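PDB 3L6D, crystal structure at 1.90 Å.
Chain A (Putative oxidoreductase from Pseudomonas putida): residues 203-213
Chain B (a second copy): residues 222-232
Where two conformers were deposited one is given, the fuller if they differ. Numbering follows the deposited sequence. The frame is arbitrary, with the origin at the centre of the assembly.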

# COMPACT_ATOMS: atom_id res chain seq x y z
N PRO A 203 10.38 2.51 18.82
CA PRO A 203 9.09 2.23 19.50
C PRO A 203 7.91 2.21 18.53
O PRO A 203 7.73 3.16 17.76
CB PRO A 203 8.93 3.42 20.46
CG PRO A 203 9.69 4.54 19.81
CD PRO A 203 10.88 3.87 19.13
N VAL A 204 7.11 1.16 18.62
CA VAL A 204 5.86 1.04 17.84
C VAL A 204 4.97 2.30 17.95
O VAL A 204 4.43 2.76 16.96
CB VAL A 204 5.12 -0.27 18.22
CG1 VAL A 204 3.66 -0.23 17.79
CG2 VAL A 204 5.83 -1.48 17.63
N SER A 205 4.89 2.88 19.15
CA SER A 205 4.07 4.08 19.45
C SER A 205 4.29 5.34 18.58
O SER A 205 3.40 6.21 18.51
CB SER A 205 4.25 4.51 20.92
OG SER A 205 5.43 5.31 21.08
N LYS A 206 5.49 5.49 18.00
CA LYS A 206 5.80 6.63 17.13
C LYS A 206 6.12 6.14 15.74
O LYS A 206 5.82 6.83 14.74
CB LYS A 206 7.01 7.44 17.62
CG LYS A 206 6.69 8.85 18.06
CD LYS A 206 6.46 8.94 19.55
CE LYS A 206 6.54 10.39 20.03
NZ LYS A 206 7.92 11.01 19.95
N THR A 207 6.68 4.93 15.67
CA THR A 207 7.26 4.47 14.41
C THR A 207 6.23 4.06 13.38
O THR A 207 6.44 4.28 12.17
CB THR A 207 8.30 3.39 14.66
OG1 THR A 207 9.20 3.90 15.65
CG2 THR A 207 9.07 3.06 13.40
N ALA A 208 5.13 3.45 13.82
CA ALA A 208 4.07 3.02 12.91
C ALA A 208 3.50 4.24 12.16
O ALA A 208 3.36 4.24 10.91
CB ALA A 208 2.99 2.29 13.65
N ARG A 209 3.22 5.29 12.92
CA ARG A 209 2.69 6.52 12.28
C ARG A 209 3.68 7.13 11.31
O ARG A 209 3.33 7.42 10.16
CB ARG A 209 2.21 7.57 13.29
CG ARG A 209 1.46 8.72 12.56
CD ARG A 209 0.60 9.61 13.46
NE ARG A 209 -0.61 8.99 14.02
CZ ARG A 209 -1.70 8.62 13.34
NH1 ARG A 209 -1.78 8.68 12.00
NH2 ARG A 209 -2.71 8.10 14.02
N LEU A 210 4.94 7.29 11.73
CA LEU A 210 5.97 7.86 10.86
C LEU A 210 6.15 7.00 9.62
O LEU A 210 6.31 7.51 8.51
CB LEU A 210 7.31 8.01 11.63
CG LEU A 210 8.31 9.02 11.05
CD1 LEU A 210 7.76 10.49 11.13
CD2 LEU A 210 9.71 8.87 11.71
N LEU A 211 6.13 5.68 9.79
CA LEU A 211 6.33 4.77 8.66
C LEU A 211 5.21 4.97 7.65
O LEU A 211 5.47 5.08 6.43
CB LEU A 211 6.40 3.30 9.12
CG LEU A 211 7.21 2.30 8.31
CD1 LEU A 211 8.69 2.65 8.37
CD2 LEU A 211 6.99 0.87 8.82
N LEU A 212 3.97 5.02 8.13
CA LEU A 212 2.82 5.22 7.21
C LEU A 212 2.93 6.54 6.48
O LEU A 212 2.81 6.60 5.25
CB LEU A 212 1.46 5.19 7.96
CG LEU A 212 0.17 5.22 7.11
CD1 LEU A 212 0.21 4.05 6.09
CD2 LEU A 212 -1.10 5.10 7.95
N GLU A 213 3.11 7.62 7.25
CA GLU A 213 3.15 8.96 6.68
C GLU A 213 4.30 9.19 5.70
O GLU A 213 4.11 9.82 4.69
CB GLU A 213 3.15 9.98 7.81
CG GLU A 213 1.76 10.54 8.00
CD GLU A 213 1.38 10.75 9.44
OE1 GLU A 213 2.24 11.24 10.22
OE2 GLU A 213 0.19 10.45 9.77
N ALA B 222 -7.33 0.77 6.33
CA ALA B 222 -6.83 -0.36 7.17
C ALA B 222 -5.48 -0.05 7.86
O ALA B 222 -5.32 -0.30 9.06
CB ALA B 222 -6.73 -1.65 6.38
N LEU B 223 -4.53 0.53 7.12
CA LEU B 223 -3.25 0.94 7.71
C LEU B 223 -3.41 2.05 8.76
O LEU B 223 -2.78 2.00 9.82
CB LEU B 223 -2.25 1.37 6.64
CG LEU B 223 -1.83 0.32 5.60
CD1 LEU B 223 -0.82 0.90 4.60
CD2 LEU B 223 -1.22 -0.83 6.31
N GLU B 224 -4.26 3.02 8.46
CA GLU B 224 -4.54 4.10 9.39
C GLU B 224 -5.15 3.54 10.70
O GLU B 224 -4.75 3.91 11.81
CB GLU B 224 -5.46 5.12 8.71
CG GLU B 224 -5.68 6.42 9.49
CD GLU B 224 -4.39 7.25 9.70
OE1 GLU B 224 -3.64 7.45 8.71
OE2 GLU B 224 -4.18 7.72 10.84
N GLU B 225 -6.08 2.61 10.57
CA GLU B 225 -6.67 2.02 11.73
C GLU B 225 -5.66 1.14 12.52
O GLU B 225 -5.67 1.16 13.75
CB GLU B 225 -7.94 1.26 11.34
CG GLU B 225 -8.51 0.42 12.46
CD GLU B 225 -9.22 1.20 13.58
OE1 GLU B 225 -9.35 2.46 13.52
OE2 GLU B 225 -9.65 0.51 14.55
N ALA B 226 -4.81 0.41 11.82
CA ALA B 226 -3.75 -0.37 12.48
C ALA B 226 -2.79 0.55 13.29
O ALA B 226 -2.43 0.23 14.44
CB ALA B 226 -3.01 -1.21 11.46
N VAL B 227 -2.43 1.70 12.71
CA VAL B 227 -1.61 2.70 13.41
C VAL B 227 -2.31 3.19 14.70
O VAL B 227 -1.69 3.28 15.76
CB VAL B 227 -1.24 3.92 12.49
CG1 VAL B 227 -0.63 5.05 13.32
CG2 VAL B 227 -0.25 3.50 11.36
N ARG B 228 -3.61 3.48 14.60
CA ARG B 228 -4.38 3.96 15.74
C ARG B 228 -4.37 2.90 16.86
O ARG B 228 -4.18 3.20 18.04
CB ARG B 228 -5.83 4.34 15.31
CG ARG B 228 -6.73 4.86 16.44
CD ARG B 228 -8.26 4.84 16.12
NE ARG B 228 -8.83 3.48 16.10
CZ ARG B 228 -9.22 2.80 17.18
NH1 ARG B 228 -9.10 3.34 18.39
NH2 ARG B 228 -9.72 1.57 17.06
N ARG B 229 -4.53 1.64 16.48
CA ARG B 229 -4.47 0.56 17.44
C ARG B 229 -3.09 0.34 18.02
O ARG B 229 -2.97 0.07 19.21
CB ARG B 229 -5.02 -0.73 16.83
CG ARG B 229 -6.55 -0.66 16.72
CD ARG B 229 -7.07 -1.84 15.97
NE ARG B 229 -8.54 -1.90 15.95
CZ ARG B 229 -9.28 -2.44 16.92
NH1 ARG B 229 -8.72 -2.95 18.00
NH2 ARG B 229 -10.61 -2.48 16.79
N LEU B 230 -2.05 0.45 17.19
CA LEU B 230 -0.68 0.29 17.68
C LEU B 230 -0.31 1.39 18.68
O LEU B 230 0.38 1.13 19.69
CB LEU B 230 0.31 0.25 16.52
CG LEU B 230 0.28 -0.96 15.59
CD1 LEU B 230 1.15 -0.71 14.34
CD2 LEU B 230 0.71 -2.25 16.34
N GLU B 231 -0.77 2.60 18.41
CA GLU B 231 -0.61 3.72 19.29
C GLU B 231 -1.35 3.61 20.60
O GLU B 231 -0.84 3.98 21.60
CB GLU B 231 -0.99 5.00 18.58
CG GLU B 231 0.03 5.46 17.60
CD GLU B 231 -0.39 6.64 16.83
OE1 GLU B 231 -1.52 7.04 16.87
OE2 GLU B 231 0.44 7.20 16.17
N THR B 232 -2.57 3.13 20.57
CA THR B 232 -3.35 2.93 21.76
C THR B 232 -3.17 1.57 22.40
O THR B 232 -3.67 1.33 23.46
CB THR B 232 -4.83 3.12 21.49
OG1 THR B 232 -5.26 2.14 20.56
CG2 THR B 232 -5.09 4.44 20.90
O HOH W 1 3.13 5.17 15.77

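A single arginine, A:Arg209, gathers two glutamates of the other chain, one from each side of a valine in sequence, while its guanidinium lies with one face over that valine. A:Arg209 NH1 donates to B:Glu224 OE2 at 2.8 Å, nearly straight and close to the guanidinium plane, the ideal approach for a carboxylate. Toward B:Glu231 the hold is looser: A:Arg209 NH2 reaches B:Glu231 OE1 at 3.3 Å, and the bond from A:Arg209 NE to B:Glu231 OE2, at 3.0 Å, is bent and weak. Both pairings are salt bridges. Between them B:Val227 CG1 sits 3.7 Å from A:Arg209 CZ, so the flat, poorly hydrated face of the cation rests on a methyl group while its N-H groups find charge. B:Glu224, B:Val227 and B:Glu231 follow a 3-4 spacing, which brings all three to the same side of their helix.

The backbones make this possible. Two helices run nearly antiparallel, at 165°, with their axes 8.2 Å apart at closest approach. Among the paired CA atoms, those of A:Ser205 and B:Glu231 are closest, at 4.7 Å, while those of A:Leu212 and B:Leu223 lie 7.4 Å apart. A:Ala208 meets two partners with its single methyl, its CB 3.6 Å from B:Leu230 CD1 and 4.1 Å from B:Val227 CG2; farther along, where the backbones are farther apart, A:Leu212 places CD1 3.6 Å from B:Leu223 CD1 and CD2 3.9 Å from B:Val227 CG2. A:Val204 completes the apolar row, placing CG1 3.6 Å from B:Leu230 CB. A:Val204, A:Ala208 and A:Leu212 recur every four residues and point their CA-to-CB bonds toward the partner, which answers with B:Leu223, B:Val227 and B:Leu230.

The charged residues flank this row. The CA-to-CB bonds of A:Arg209, B:Glu224 and B:Glu231 leave sideways, but the ends of these side chains come nearer, and the charged groups meet beside the apolar row.

One water ties the network to the start of the first helix. It donates to A:Val204 O at 3.0 Å and accepts from A:Arg209 N at 2.9 Å, bridging backbone groups five residues apart; a weak bond from the same water to B:Glu231 OE2, at 3.4 Å, extends the link across the contact. Within its own helix A:Arg209 also has a weak bond from NH1 to A:Glu213 OE2 at 3.5 Å. The rule to read here is an apolar row of inward-pointing residues with one arginine beside it, shared by two glutamates of the partner.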